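Local coordinates for amino acid adenylation domain-containing protein (Bacillus stratosphericus LAMA 585, PDB 6ULY), which probably selects and activates an alpha-keto acid as its acyl adenylate, serving as the adenylation domain of a nonribosomal depsipeptide synthetase module, at residues A[21-35]-A[231-244]. Numbering follows the deposited sequence.
Sequences VLTEAAKTTNGLTYI and HLVNVYTGCEQIRA
Leu32 lies alongside Gln241 on one face of two parallel strands, 31-35 and 240-243, both side chains pointing the same way. The CD2 methyl of Leu32 sits 3.4 Å from Gln241 CD, against the amide group. The amide is gripped at both ends. His231 ND1, in its ring plane, gives a nearly straight bond of 2.9 Å to Gln241 OE1, while Gln241 NE2 bonds to Tyr46 OH. The same Leu32 methyl also reaches the edge of the His231 ring. On this face the Tyr34 ring crosses Arg243 at a slant, with CD1 3.7 Å from Arg243 CB. Their polar ends part: Tyr34 OH bonds to Gln44 and Arg243 NH2 to Met219 O. Thr33 and Ile242 run side by side on the other face. Four backbone bonds join the strands, from Gln241 N to Gly31 O through to Ile35 N to Arg243 O.

Where the strands begin, the planes of the Asn30 amide and the Glu240 carboxylate are turned 80° against each other. Asn30 ND2 bonds in its amide plane to Gly238 O at 2.9 Å. Gly31 N meets Glu240 OE2 from above the carboxylate plane. Gly238, with positive phi, closes helix 224-237 in a Schellman motif. Thr28 OG1 accepts from Asn30 N, an ST turn between helix 18-26 and strand 31-35.

Helix segments 21-26 and 231-237 approach to 8.4 Å between their axes, at 54°. A chi1 of 171° splits the Val21 methyls between two partners: CG1 presses tightly on Val235 CG1 at 3.5 Å, and CG2 meets the Tyr236 ring at the edge. Ala25 CB fits against the same Val235 methyl. Two helix-turn-strand units thus lie side by side, their strands neighbours in the mixed, largely parallel sheet of an alpha/beta subdomain of the ANL adenylate-forming fold.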
ATOM      1  N   VAL A  21     -34.543  -6.590 -13.299  1.00 43.42           N
ATOM      2  CA  VAL A  21     -34.917  -6.194 -11.944  1.00 44.76           C
ATOM      3  C   VAL A  21     -35.787  -4.943 -11.990  1.00 44.62           C
ATOM      4  O   VAL A  21     -36.845  -4.872 -11.352  1.00 43.28           O
ATOM      5  CB  VAL A  21     -33.659  -5.977 -11.080  1.00 46.81           C
ATOM      6  CG1 VAL A  21     -34.031  -5.351  -9.744  1.00 44.38           C
ATOM      7  CG2 VAL A  21     -32.913  -7.294 -10.865  1.00 44.00           C
ATOM      8  N   LEU A  22     -35.359  -3.949 -12.769  1.00 44.29           N
ATOM      9  CA  LEU A  22     -36.104  -2.700 -12.864  1.00 49.00           C
ATOM     10  C   LEU A  22     -37.455  -2.915 -13.532  1.00 49.62           C
ATOM     11  O   LEU A  22     -38.457  -2.313 -13.127  1.00 44.94           O
ATOM     12  CB  LEU A  22     -35.278  -1.668 -13.632  1.00 50.39           C
ATOM     13  CG  LEU A  22     -35.872  -0.263 -13.743  1.00 47.61           C
ATOM     14  CD1 LEU A  22     -36.087   0.339 -12.363  1.00 49.24           C
ATOM     15  CD2 LEU A  22     -34.977   0.628 -14.584  1.00 47.66           C
ATOM     16  N   THR A  23     -37.504  -3.773 -14.553  1.00 51.76           N
ATOM     17  CA  THR A  23     -38.764  -4.051 -15.233  1.00 47.59           C
ATOM     18  C   THR A  23     -39.788  -4.645 -14.276  1.00 46.28           C
ATOM     19  O   THR A  23     -40.918  -4.153 -14.170  1.00 55.66           O
ATOM     20  CB  THR A  23     -38.513  -4.989 -16.414  1.00 53.03           C
ATOM     21  OG1 THR A  23     -37.826  -4.271 -17.445  1.00 48.82           O
ATOM     22  CG2 THR A  23     -39.824  -5.550 -16.956  1.00 53.46           C
ATOM     23  N   GLU A  24     -39.409  -5.705 -13.559  1.00 49.19           N
ATOM     24  CA  GLU A  24     -40.344  -6.331 -12.632  1.00 50.02           C
ATOM     25  C   GLU A  24     -40.703  -5.401 -11.480  1.00 48.51           C
ATOM     26  O   GLU A  24     -41.822  -5.469 -10.957  1.00 51.11           O
ATOM     27  CB  GLU A  24     -39.753  -7.632 -12.090  1.00 49.72           C
ATOM     28  CG  GLU A  24     -39.484  -8.695 -13.158  1.00 58.85           C
ATOM     29  CD  GLU A  24     -40.753  -9.203 -13.826  1.00 67.76           C
ATOM     30  OE1 GLU A  24     -41.397  -8.428 -14.565  1.00 64.42           O
ATOM     31  OE2 GLU A  24     -41.107 -10.380 -13.607  1.00 89.76           O
ATOM     32  N   ALA A  25     -39.774  -4.536 -11.068  1.00 46.06           N
ATOM     33  CA  ALA A  25     -40.074  -3.597  -9.993  1.00 47.99           C
ATOM     34  C   ALA A  25     -41.045  -2.522 -10.462  1.00 44.84           C
ATOM     35  O   ALA A  25     -41.915  -2.089  -9.698  1.00 43.41           O
ATOM     36  CB  ALA A  25     -38.785  -2.961  -9.475  1.00 43.04           C
ATOM     37  N   ALA A  26     -40.905  -2.075 -11.713  1.00 41.41           N
ATOM     38  CA  ALA A  26     -41.792  -1.068 -12.277  1.00 46.29           C
ATOM     39  C   ALA A  26     -43.226  -1.563 -12.418  1.00 50.61           C
ATOM     40  O   ALA A  26     -44.124  -0.748 -12.651  1.00 48.84           O
ATOM     41  CB  ALA A  26     -41.258  -0.615 -13.640  1.00 43.38           C
ATOM     42  N   LYS A  27     -43.463  -2.872 -12.288  1.00 55.02           N
ATOM     43  CA  LYS A  27     -44.818  -3.406 -12.335  1.00 50.71           C
ATOM     44  C   LYS A  27     -45.528  -3.311 -10.993  1.00 51.44           C
ATOM     45  O   LYS A  27     -46.758  -3.415 -10.949  1.00 59.71           O
ATOM     46  CB  LYS A  27     -44.795  -4.865 -12.800  1.00 50.63           C
ATOM     47  CG  LYS A  27     -44.233  -5.051 -14.201  1.00 55.07           C
ATOM     48  CD  LYS A  27     -44.145  -6.518 -14.596  1.00 56.25           C
ATOM     49  CE  LYS A  27     -43.538  -6.672 -15.983  1.00 62.62           C
ATOM     50  NZ  LYS A  27     -43.273  -8.099 -16.336  1.00 73.53           N
ATOM     51  N   THR A  28     -44.786  -3.121  -9.903  1.00 53.24           N
ATOM     52  CA  THR A  28     -45.391  -2.916  -8.598  1.00 49.43           C
ATOM     53  C   THR A  28     -45.848  -1.467  -8.467  1.00 48.46           C
ATOM     54  O   THR A  28     -45.645  -0.637  -9.358  1.00 52.89           O
ATOM     55  CB  THR A  28     -44.406  -3.256  -7.477  1.00 52.95           C
ATOM     56  OG1 THR A  28     -43.420  -2.220  -7.371  1.00 48.79           O
ATOM     57  CG2 THR A  28     -43.716  -4.595  -7.739  1.00 50.60           C
ATOM     58  N   THR A  29     -46.472  -1.158  -7.333  1.00 44.50           N
ATOM     59  CA  THR A  29     -46.805   0.214  -6.984  1.00 51.61           C
ATOM     60  C   THR A  29     -45.805   0.815  -6.007  1.00 51.13           C
ATOM     61  O   THR A  29     -45.968   1.969  -5.601  1.00 51.07           O
ATOM     62  CB  THR A  29     -48.222   0.285  -6.399  1.00 48.23           C
ATOM     63  OG1 THR A  29     -48.310  -0.534  -5.225  1.00 51.38           O
ATOM     64  CG2 THR A  29     -49.239  -0.195  -7.422  1.00 47.29           C
ATOM     65  N   ASN A  30     -44.770   0.068  -5.636  1.00 53.32           N
ATOM     66  CA  ASN A  30     -43.777   0.554  -4.696  1.00 47.14           C
ATOM     67  C   ASN A  30     -42.722   1.376  -5.426  1.00 43.34           C
ATOM     68  O   ASN A  30     -42.721   1.498  -6.653  1.00 43.75           O
ATOM     69  CB  ASN A  30     -43.149  -0.618  -3.950  1.00 48.38           C
ATOM     70  CG  ASN A  30     -44.154  -1.368  -3.109  1.00 52.38           C
ATOM     71  OD1 ASN A  30     -45.162  -0.804  -2.680  1.00 51.83           O
ATOM     72  ND2 ASN A  30     -43.889  -2.647  -2.869  1.00 50.85           N
ATOM     73  N   GLY A  31     -41.810   1.955  -4.653  1.00 51.64           N
ATOM     74  CA  GLY A  31     -40.709   2.702  -5.217  1.00 45.24           C
ATOM     75  C   GLY A  31     -39.854   3.364  -4.162  1.00 37.25           C
ATOM     76  O   GLY A  31     -39.746   2.873  -3.034  1.00 38.99           O
ATOM     77  N   LEU A  32     -39.256   4.493  -4.520  1.00 39.71           N
ATOM     78  CA  LEU A  32     -38.314   5.196  -3.667  1.00 46.33           C
ATOM     79  C   LEU A  32     -38.949   6.451  -3.082  1.00 53.20           C
ATOM     80  O   LEU A  32     -39.805   7.088  -3.705  1.00 50.26           O
ATOM     81  CB  LEU A  32     -37.055   5.578  -4.450  1.00 43.66           C
ATOM     82  CG  LEU A  32     -36.251   4.407  -5.017  1.00 45.24           C
ATOM     83  CD1 LEU A  32     -36.150   4.501  -6.538  1.00 46.42           C
ATOM     84  CD2 LEU A  32     -34.865   4.370  -4.377  1.00 43.24           C
ATOM     85  N   THR A  33     -38.518   6.797  -1.872  1.00 55.14           N
ATOM     86  CA  THR A  33     -38.874   8.063  -1.243  1.00 48.01           C
ATOM     87  C   THR A  33     -37.602   8.692  -0.696  1.00 47.86           C
ATOM     88  O   THR A  33     -36.928   8.098   0.152  1.00 50.64           O
ATOM     89  CB  THR A  33     -39.902   7.870  -0.126  1.00 51.40           C
ATOM     90  OG1 THR A  33     -40.780   6.788  -0.457  1.00 60.75           O
ATOM     91  CG2 THR A  33     -40.724   9.129   0.049  1.00 62.79           C
ATOM     92  N   TYR A  34     -37.280   9.885  -1.185  1.00 48.18           N
ATOM     93  CA  TYR A  34     -36.082  10.611  -0.786  1.00 52.81           C
ATOM     94  C   TYR A  34     -36.454  11.662   0.252  1.00 58.28           C
ATOM     95  O   TYR A  34     -37.289  12.534  -0.012  1.00 60.96           O
ATOM     96  CB  TYR A  34     -35.428  11.262  -2.003  1.00 52.34           C
ATOM     97  CG  TYR A  34     -35.153  10.287  -3.118  1.00 55.53           C
ATOM     98  CD1 TYR A  34     -33.980   9.545  -3.140  1.00 49.82           C
ATOM     99  CD2 TYR A  34     -36.068  10.100  -4.145  1.00 49.91           C
ATOM    100  CE1 TYR A  34     -33.722   8.651  -4.154  1.00 42.24           C
ATOM    101  CE2 TYR A  34     -35.818   9.204  -5.169  1.00 48.83           C
ATOM    102  CZ  TYR A  34     -34.637   8.481  -5.163  1.00 48.41           C
ATOM    103  OH  TYR A  34     -34.367   7.587  -6.171  1.00 47.60           O
ATOM    104  N   ILE A  35     -35.833  11.579   1.425  1.00 56.89           N
ATOM    105  CA  ILE A  35     -36.111  12.520   2.503  1.00 59.90           C
ATOM    106  C   ILE A  35     -35.392  13.830   2.219  1.00 64.10           C
ATOM    107  O   ILE A  35     -34.209  13.841   1.856  1.00 62.94           O
ATOM    108  CB  ILE A  35     -35.688  11.938   3.861  1.00 56.27           C
ATOM    109  CG1 ILE A  35     -36.417  10.614   4.105  1.00 50.36           C
ATOM    110  CG2 ILE A  35     -35.962  12.952   4.979  1.00 56.91           C
ATOM    111  CD1 ILE A  35     -36.239  10.041   5.499  1.00 47.35           C
ATOM    112  N   HIS A 231     -30.136  -1.050  -1.760  1.00 36.55           N
ATOM    113  CA  HIS A 231     -30.824  -0.510  -2.927  1.00 40.79           C
ATOM    114  C   HIS A 231     -31.200  -1.618  -3.910  1.00 42.14           C
ATOM    115  O   HIS A 231     -32.373  -1.762  -4.277  1.00 36.32           O
ATOM    116  CB  HIS A 231     -29.963   0.552  -3.608  1.00 34.22           C
ATOM    117  CG  HIS A 231     -30.567   1.098  -4.864  1.00 40.28           C
ATOM    118  ND1 HIS A 231     -31.831   1.650  -4.905  1.00 42.14           N
ATOM    119  CD2 HIS A 231     -30.085   1.166  -6.126  1.00 39.54           C
ATOM    120  CE1 HIS A 231     -32.097   2.042  -6.139  1.00 37.06           C
ATOM    121  NE2 HIS A 231     -31.054   1.758  -6.899  1.00 42.91           N
ATOM    122  N   LEU A 232     -30.222  -2.425  -4.338  1.00 38.01           N
ATOM    123  CA  LEU A 232     -30.522  -3.451  -5.335  1.00 37.59           C
ATOM    124  C   LEU A 232     -31.359  -4.577  -4.740  1.00 35.64           C
ATOM    125  O   LEU A 232     -32.246  -5.116  -5.410  1.00 40.10           O
ATOM    126  CB  LEU A 232     -29.233  -3.999  -5.945  1.00 38.99           C
ATOM    127  CG  LEU A 232     -28.511  -3.048  -6.903  1.00 40.59           C
ATOM    128  CD1 LEU A 232     -27.240  -3.701  -7.431  1.00 37.26           C
ATOM    129  CD2 LEU A 232     -29.408  -2.615  -8.053  1.00 38.72           C
ATOM    130  N   VAL A 233     -31.094  -4.953  -3.489  1.00 38.50           N
ATOM    131  CA  VAL A 233     -31.964  -5.914  -2.817  1.00 30.07           C
ATOM    132  C   VAL A 233     -33.396  -5.399  -2.798  1.00 42.77           C
ATOM    133  O   VAL A 233     -34.352  -6.164  -2.979  1.00 41.53           O
ATOM    134  CB  VAL A 233     -31.452  -6.199  -1.394  1.00 37.31           C
ATOM    135  CG1 VAL A 233     -32.567  -6.773  -0.531  1.00 42.68           C
ATOM    136  CG2 VAL A 233     -30.268  -7.150  -1.435  1.00 42.36           C
ATOM    137  N   ASN A 234     -33.567  -4.092  -2.583  1.00 40.74           N
ATOM    138  CA  ASN A 234     -34.905  -3.522  -2.489  1.00 36.55           C
ATOM    139  C   ASN A 234     -35.607  -3.537  -3.841  1.00 38.12           C
ATOM    140  O   ASN A 234     -36.777  -3.919  -3.937  1.00 41.66           O
ATOM    141  CB  ASN A 234     -34.827  -2.098  -1.935  1.00 38.61           C
ATOM    142  CG  ASN A 234     -34.379  -2.057  -0.490  1.00 39.11           C
ATOM    143  OD1 ASN A 234     -34.668  -2.964   0.292  1.00 42.07           O
ATOM    144  ND2 ASN A 234     -33.663  -1.000  -0.127  1.00 42.87           N
ATOM    145  N   VAL A 235     -34.910  -3.119  -4.901  1.00 37.85           N
ATOM    146  CA  VAL A 235     -35.509  -3.148  -6.233  1.00 38.52           C
ATOM    147  C   VAL A 235     -35.813  -4.584  -6.647  1.00 42.60           C
ATOM    148  O   VAL A 235     -36.850  -4.861  -7.264  1.00 39.55           O
ATOM    149  CB  VAL A 235     -34.590  -2.450  -7.254  1.00 35.72           C
ATOM    150  CG1 VAL A 235     -35.285  -2.331  -8.606  1.00 43.14           C
ATOM    151  CG2 VAL A 235     -34.182  -1.072  -6.756  1.00 41.43           C
ATOM    152  N   TYR A 236     -34.919  -5.521  -6.309  1.00 40.82           N
ATOM    153  CA  TYR A 236     -35.129  -6.920  -6.676  1.00 39.54           C
ATOM    154  C   TYR A 236     -36.374  -7.488  -6.004  1.00 43.05           C
ATOM    155  O   TYR A 236     -37.155  -8.216  -6.631  1.00 43.55           O
ATOM    156  CB  TYR A 236     -33.903  -7.753  -6.298  1.00 42.82           C
ATOM    157  CG  TYR A 236     -34.048  -9.221  -6.636  1.00 44.80           C
ATOM    158  CD1 TYR A 236     -34.517 -10.130  -5.693  1.00 41.14           C
ATOM    159  CD2 TYR A 236     -33.716  -9.698  -7.900  1.00 45.17           C
ATOM    160  CE1 TYR A 236     -34.651 -11.477  -6.000  1.00 40.84           C
ATOM    161  CE2 TYR A 236     -33.843 -11.042  -8.215  1.00 45.98           C
ATOM    162  CZ  TYR A 236     -34.311 -11.925  -7.264  1.00 44.27           C
ATOM    163  OH  TYR A 236     -34.439 -13.260  -7.579  1.00 46.56           O
ATOM    164  N   THR A 237     -36.555  -7.203  -4.715  1.00 40.76           N
ATOM    165  CA  THR A 237     -37.791  -7.568  -4.039  1.00 46.24           C
ATOM    166  C   THR A 237     -38.943  -6.641  -4.398  1.00 39.23           C
ATOM    167  O   THR A 237     -40.091  -6.954  -4.072  1.00 48.01           O
ATOM    168  CB  THR A 237     -37.594  -7.564  -2.519  1.00 41.23           C
ATOM    169  OG1 THR A 237     -37.305  -6.233  -2.068  1.00 44.94           O
ATOM    170  CG2 THR A 237     -36.451  -8.505  -2.123  1.00 41.57           C
ATOM    171  N   GLY A 238     -38.668  -5.525  -5.068  1.00 44.36           N
ATOM    172  CA  GLY A 238     -39.706  -4.566  -5.391  1.00 39.60           C
ATOM    173  C   GLY A 238     -40.343  -3.899  -4.191  1.00 47.12           C
ATOM    174  O   GLY A 238     -41.443  -3.351  -4.312  1.00 48.53           O
ATOM    175  N   CYS A 239     -39.681  -3.925  -3.035  1.00 43.91           N
ATOM    176  CA  CYS A 239     -40.239  -3.368  -1.812  1.00 43.61           C
ATOM    177  C   CYS A 239     -40.032  -1.855  -1.767  1.00 47.41           C
ATOM    178  O   CYS A 239     -39.334  -1.264  -2.598  1.00 46.57           O
ATOM    179  CB  CYS A 239     -39.609  -4.030  -0.582  1.00 45.35           C
ATOM    180  SG  CYS A 239     -37.990  -3.373  -0.079  1.00 42.18           S
ATOM    181  N   GLU A 240     -40.661  -1.227  -0.777  1.00 46.99           N
ATOM    182  CA  GLU A 240     -40.558   0.213  -0.593  1.00 50.59           C
ATOM    183  C   GLU A 240     -39.245   0.546   0.100  1.00 45.94           C
ATOM    184  O   GLU A 240     -38.897  -0.074   1.111  1.00 45.82           O
ATOM    185  CB  GLU A 240     -41.736   0.723   0.239  1.00 58.69           C
ATOM    186  CG  GLU A 240     -42.193   2.120  -0.125  1.00 65.93           C
ATOM    187  CD  GLU A 240     -42.975   2.144  -1.417  1.00 58.69           C
ATOM    188  OE1 GLU A 240     -43.883   1.302  -1.572  1.00 63.57           O
ATOM    189  OE2 GLU A 240     -42.677   2.999  -2.279  1.00 65.28           O
ATOM    190  N   GLN A 241     -38.516   1.526  -0.431  1.00 42.02           N
ATOM    191  CA  GLN A 241     -37.237   1.919   0.148  1.00 51.38           C
ATOM    192  C   GLN A 241     -37.172   3.434   0.278  1.00 47.32           C
ATOM    193  O   GLN A 241     -37.515   4.163  -0.658  1.00 40.56           O
ATOM    194  CB  GLN A 241     -36.053   1.387  -0.683  1.00 42.54           C
ATOM    195  CG  GLN A 241     -35.986   1.889  -2.122  1.00 44.86           C
ATOM    196  CD  GLN A 241     -34.773   1.348  -2.875  1.00 41.37           C
ATOM    197  OE1 GLN A 241     -33.633   1.729  -2.597  1.00 43.71           O
ATOM    198  NE2 GLN A 241     -35.015   0.459  -3.834  1.00 34.67           N
ATOM    199  N   ILE A 242     -36.730   3.900   1.444  1.00 42.99           N
ATOM    200  CA  ILE A 242     -36.597   5.321   1.743  1.00 46.57           C
ATOM    201  C   ILE A 242     -35.114   5.653   1.830  1.00 44.61           C
ATOM    202  O   ILE A 242     -34.365   5.001   2.566  1.00 43.97           O
ATOM    203  CB  ILE A 242     -37.327   5.694   3.045  1.00 44.75           C
ATOM    204  CG1 ILE A 242     -38.842   5.558   2.863  1.00 46.62           C
ATOM    205  CG2 ILE A 242     -36.976   7.109   3.482  1.00 47.00           C
ATOM    206  CD1 ILE A 242     -39.423   4.309   3.481  1.00 47.14           C
ATOM    207  N   ARG A 243     -34.700   6.674   1.089  1.00 43.06           N
ATOM    208  CA  ARG A 243     -33.317   7.121   1.047  1.00 45.44           C
ATOM    209  C   ARG A 243     -33.190   8.449   1.779  1.00 50.53           C
ATOM    210  O   ARG A 243     -33.974   9.375   1.539  1.00 50.21           O
ATOM    211  CB  ARG A 243     -32.838   7.264  -0.400  1.00 49.49           C
ATOM    212  CG  ARG A 243     -32.487   5.940  -1.087  1.00 49.40           C
ATOM    213  CD  ARG A 243     -31.273   5.258  -0.456  1.00 41.64           C
ATOM    214  NE  ARG A 243     -30.204   6.201  -0.135  1.00 49.27           N
ATOM    215  CZ  ARG A 243     -29.018   5.859   0.363  1.00 47.37           C
ATOM    216  NH1 ARG A 243     -28.724   4.585   0.595  1.00 43.81           N
ATOM    217  NH2 ARG A 243     -28.124   6.802   0.627  1.00 45.86           N
ATOM    218  N   ALA A 244     -32.214   8.530   2.679  1.00 48.43           N
ATOM    219  CA  ALA A 244     -31.853   9.767   3.351  1.00 47.53           C
ATOM    220  C   ALA A 244     -30.406  10.116   3.030  1.00 47.28           C
ATOM    221  O   ALA A 244     -29.607   9.256   2.646  1.00 46.57           O
ATOM    222  CB  ALA A 244     -32.044   9.655   4.870  1.00 48.75           C
TER
HETATM  223  O   HOH W   1     -37.675  -6.433  -9.273  1.00 40.57           O